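Long-range contact in (R)-specific enoyl-CoA hydratase (PDB 5CPG), which catalyses the (R)-specific hydration of trans-2-enoyl-CoA thioesters to (R)-3-hydroxyacyl-CoA: residues A[98-104]-A[116-122]. Residues are numbered along the deposited sequence; the frame is centred on the assembly and turned at random.
Sequences DLKVELE and MATRVFN
How a twisted antiparallel hairpin can present one largely apolar face and one that carries a salt-bridge network is illustrated by 98-104 and 116-122, whose strands run at 159° with axes 4.6 Å apart. K100/F121, E102/R119 and E104/A117 are the hydrogen-bonded pairs: K100 N to F121 O is 2.8 Å, A117 N to E104 O 2.7 Å, each with its reciprocal bond. Non-hydrogen-bonded V101/V120 and L103/T118 lie between them. On their face, V120 (t) wedges between L99 and V101, its CG1 3.9 Å from L99 CB and CG2 4.0 Å from V101 CG2; L103 (mt) fits between T118 and M116, its CD2 3.8 Å from T118 CG2 and its CB 4.0 Å from M116 SD. This is the concave side of the hotdog sheet, wrapped around helix 62-73: V101 and L103 abut A70, and T118 meets I67 while its OG1 is hydrogen-bonded to Q85. On the other face, small A117 leaves a hollow over which R119 (m, then extended) reaches, its CZ 3.7 Å from A117 CB. R119 NH1 salt-bridges E102 OE1 (2.9 Å) and E104 OE1 (2.8 Å), both at the guanidinium edge, near its plane. The F121 ring (m) turns an edge to E102, CE1 to OE1 4.1 Å.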
ATOM      1  N   ASP A  98     -14.759  -2.516   9.586  1.00  8.68           N
ATOM      2  CA  ASP A  98     -14.756  -3.503   8.497  1.00 10.72           C
ATOM      3  C   ASP A  98     -14.787  -2.711   7.216  1.00  9.80           C
ATOM      4  O   ASP A  98     -15.583  -1.799   7.109  1.00 14.31           O
ATOM      5  CB  ASP A  98     -15.971  -4.431   8.535  1.00 22.04           C
ATOM      6  CG  ASP A  98     -15.875  -5.481   9.612  1.00 34.37           C
ATOM      7  OD1 ASP A  98     -15.138  -6.475   9.405  1.00 45.28           O
ATOM      8  OD2 ASP A  98     -16.577  -5.335  10.639  1.00 52.59           O
ATOM      9  N   LEU A  99     -13.945  -3.062   6.267  1.00 12.05           N
ATOM     10  CA  LEU A  99     -13.889  -2.264   5.043  1.00  9.70           C
ATOM     11  C   LEU A  99     -14.415  -3.052   3.865  1.00 12.57           C
ATOM     12  O   LEU A  99     -14.234  -4.253   3.758  1.00 14.74           O
ATOM     13  CB  LEU A  99     -12.447  -1.811   4.755  1.00  9.46           C
ATOM     14  CG  LEU A  99     -11.810  -0.997   5.849  1.00  8.51           C
ATOM     15  CD1 LEU A  99     -10.397  -0.585   5.394  1.00 11.95           C
ATOM     16  CD2 LEU A  99     -12.652   0.225   6.173  1.00 13.04           C
ATOM     17  N   LYS A 100     -15.042  -2.330   2.943  1.00 10.74           N
ATOM     18  CA  LYS A 100     -15.459  -2.896   1.680  1.00  7.55           C
ATOM     19  C   LYS A 100     -14.836  -2.102   0.541  1.00  8.59           C
ATOM     20  O   LYS A 100     -15.054  -0.881   0.461  1.00  8.09           O
ATOM     21  CB  LYS A 100     -16.993  -2.872   1.564  1.00 11.06           C
ATOM     22  CG  LYS A 100     -17.504  -3.294   0.203  1.00 16.61           C
ATOM     23  CD  LYS A 100     -19.011  -3.141   0.140  1.00 20.10           C
ATOM     24  CE  LYS A 100     -19.421  -1.726   0.616  1.00 40.32           C
ATOM     25  NZ  LYS A 100     -20.907  -1.460   0.598  1.00 56.11           N
ATOM     26  N   VAL A 101     -14.014  -2.765  -0.255  1.00 11.36           N
ATOM     27  CA  VAL A 101     -13.484  -2.183  -1.476  1.00  7.87           C
ATOM     28  C   VAL A 101     -14.513  -2.368  -2.575  1.00  7.63           C
ATOM     29  O   VAL A 101     -15.029  -3.484  -2.779  1.00 10.62           O
ATOM     30  CB  VAL A 101     -12.160  -2.833  -1.918  1.00 11.22           C
ATOM     31  CG1 VAL A 101     -11.767  -2.322  -3.286  1.00 10.19           C
ATOM     32  CG2 VAL A 101     -11.068  -2.562  -0.870  1.00 10.11           C
ATOM     33  N   GLU A 102     -14.850  -1.271  -3.229  1.00 10.28           N
ATOM     34  CA  GLU A 102     -15.719  -1.333  -4.402  1.00  7.93           C
ATOM     35  C   GLU A 102     -14.920  -0.942  -5.639  1.00  9.00           C
ATOM     36  O   GLU A 102     -14.348   0.138  -5.670  1.00 13.78           O
ATOM     37  CB  GLU A 102     -16.922  -0.409  -4.247  1.00 12.72           C
ATOM     38  CG  GLU A 102     -17.844  -0.564  -5.474  1.00 26.07           C
ATOM     39  CD  GLU A 102     -18.935   0.492  -5.606  1.00 34.89           C
ATOM     40  OE1 GLU A 102     -18.653   1.710  -5.530  1.00 25.43           O
ATOM     41  OE2 GLU A 102     -20.095   0.081  -5.810  1.00 50.37           O
ATOM     42  N   LEU A 103     -14.889  -1.819  -6.619  1.00  7.43           N
ATOM     43  CA  LEU A 103     -14.205  -1.528  -7.885  1.00  9.80           C
ATOM     44  C   LEU A 103     -15.265  -1.234  -8.911  1.00 10.70           C
ATOM     45  O   LEU A 103     -16.305  -1.882  -8.923  1.00 11.71           O
ATOM     46  CB  LEU A 103     -13.358  -2.707  -8.359  1.00  8.62           C
ATOM     47  CG  LEU A 103     -12.272  -3.193  -7.400  1.00  7.88           C
ATOM     48  CD1 LEU A 103     -11.533  -4.352  -8.052  1.00 10.89           C
ATOM     49  CD2 LEU A 103     -11.337  -2.019  -7.069  1.00  8.80           C
ATOM     50  N   GLU A 104     -14.981  -0.323  -9.833  1.00 10.85           N
ATOM     51  CA  GLU A 104     -15.911  -0.138 -10.947  1.00 11.54           C
ATOM     52  C   GLU A 104     -15.146   0.172 -12.231  1.00 15.04           C
ATOM     53  O   GLU A 104     -14.294   1.048 -12.214  1.00 14.08           O
ATOM     54  CB  GLU A 104     -16.870   1.013 -10.663  1.00 11.08           C
ATOM     55  CG  GLU A 104     -17.933   1.157 -11.782  1.00 16.12           C
ATOM     56  CD  GLU A 104     -18.839   2.378 -11.576  1.00 29.52           C
ATOM     57  OE1 GLU A 104     -18.894   2.913 -10.444  1.00 23.21           O
ATOM     58  OE2 GLU A 104     -19.488   2.810 -12.564  1.00 26.54           O
ATOM     59  N   MET A 116     -10.117   2.139 -13.538  1.00  7.95           N
ATOM     60  CA  MET A 116     -10.963   1.454 -12.567  1.00 10.39           C
ATOM     61  C   MET A 116     -11.173   2.386 -11.416  1.00 12.40           C
ATOM     62  O   MET A 116     -10.186   2.931 -10.871  1.00 11.17           O
ATOM     63  CB  MET A 116     -10.294   0.151 -12.082  1.00 11.66           C
ATOM     64  CG  MET A 116     -11.164  -0.692 -11.199  1.00 18.00           C
ATOM     65  SD  MET A 116     -12.265  -1.791 -12.135  1.00 23.14           S
ATOM     66  CE  MET A 116     -11.036  -2.492 -13.213  1.00 16.22           C
ATOM     67  N   ALA A 117     -12.432   2.643 -11.049  1.00  9.00           N
ATOM     68  CA  ALA A 117     -12.662   3.412  -9.839  1.00  6.57           C
ATOM     69  C   ALA A 117     -12.359   2.487  -8.650  1.00  8.82           C
ATOM     70  O   ALA A 117     -12.657   1.303  -8.728  1.00  8.69           O
ATOM     71  CB  ALA A 117     -14.096   3.911  -9.766  1.00 16.17           C
ATOM     72  N   THR A 118     -11.739   3.009  -7.592  1.00  7.18           N
ATOM     73  CA  THR A 118     -11.338   2.171  -6.455  1.00  8.86           C
ATOM     74  C   THR A 118     -11.761   2.878  -5.179  1.00  6.80           C
ATOM     75  O   THR A 118     -11.088   3.776  -4.710  1.00  9.36           O
ATOM     76  CB  THR A 118      -9.806   1.886  -6.451  1.00  8.67           C
ATOM     77  OG1 THR A 118      -9.103   3.130  -6.370  1.00  7.19           O
ATOM     78  CG2 THR A 118      -9.381   1.184  -7.741  1.00  5.27           C
ATOM     79  N   ARG A 119     -12.930   2.521  -4.636  1.00  7.30           N
ATOM     80  CA  ARG A 119     -13.479   3.207  -3.477  1.00  6.48           C
ATOM     81  C   ARG A 119     -13.456   2.264  -2.288  1.00  6.56           C
ATOM     82  O   ARG A 119     -13.589   1.048  -2.484  1.00 11.66           O
ATOM     83  CB  ARG A 119     -14.930   3.659  -3.739  1.00  8.92           C
ATOM     84  CG  ARG A 119     -15.087   4.431  -5.077  1.00 16.61           C
ATOM     85  CD  ARG A 119     -16.549   4.466  -5.544  1.00 17.83           C
ATOM     86  NE  ARG A 119     -16.653   5.066  -6.897  1.00 19.57           N
ATOM     87  CZ  ARG A 119     -17.247   4.499  -7.948  1.00 16.77           C
ATOM     88  NH1 ARG A 119     -17.857   3.323  -7.851  1.00 22.12           N
ATOM     89  NH2 ARG A 119     -17.275   5.146  -9.107  1.00 26.73           N
ATOM     90  N   VAL A 120     -13.318   2.815  -1.094  1.00  8.31           N
ATOM     91  CA  VAL A 120     -13.330   1.970   0.112  1.00  4.81           C
ATOM     92  C   VAL A 120     -14.302   2.586   1.101  1.00  7.52           C
ATOM     93  O   VAL A 120     -14.261   3.788   1.372  1.00  9.05           O
ATOM     94  CB  VAL A 120     -11.944   1.849   0.805  1.00  9.59           C
ATOM     95  CG1 VAL A 120     -12.037   0.828   1.967  1.00  4.66           C
ATOM     96  CG2 VAL A 120     -10.891   1.417  -0.190  1.00 11.41           C
ATOM     97  N   PHE A 121     -15.165   1.730   1.647  1.00 10.30           N
ATOM     98  CA  PHE A 121     -16.172   2.145   2.624  1.00  9.56           C
ATOM     99  C   PHE A 121     -16.033   1.364   3.898  1.00  8.81           C
ATOM    100  O   PHE A 121     -15.640   0.206   3.862  1.00 10.52           O
ATOM    101  CB  PHE A 121     -17.588   1.922   2.080  1.00  9.17           C
ATOM    102  CG  PHE A 121     -17.868   2.671   0.816  1.00 14.86           C
ATOM    103  CD1 PHE A 121     -17.593   2.079  -0.389  1.00  9.99           C
ATOM    104  CD2 PHE A 121     -18.349   3.973   0.850  1.00 11.33           C
ATOM    105  CE1 PHE A 121     -17.816   2.751  -1.605  1.00 19.28           C
ATOM    106  CE2 PHE A 121     -18.591   4.677  -0.382  1.00 13.74           C
ATOM    107  CZ  PHE A 121     -18.320   4.053  -1.587  1.00 11.74           C
ATOM    108  N   ASN A 122     -16.414   1.982   4.999  1.00 10.81           N
ATOM    109  CA  ASN A 122     -16.396   1.282   6.273  1.00 14.42           C
ATOM    110  C   ASN A 122     -17.781   0.725   6.581  1.00 24.10           C
ATOM    111  O   ASN A 122     -18.715   0.848   5.782  1.00 12.65           O
ATOM    112  CB  ASN A 122     -15.896   2.184   7.406  1.00 11.02           C
ATOM    113  CG  ASN A 122     -16.810   3.385   7.691  1.00 14.36           C
ATOM    114  OD1 ASN A 122     -17.979   3.397   7.324  1.00 16.64           O
ATOM    115  ND2 ASN A 122     -16.267   4.396   8.352  1.00 10.04           N
TER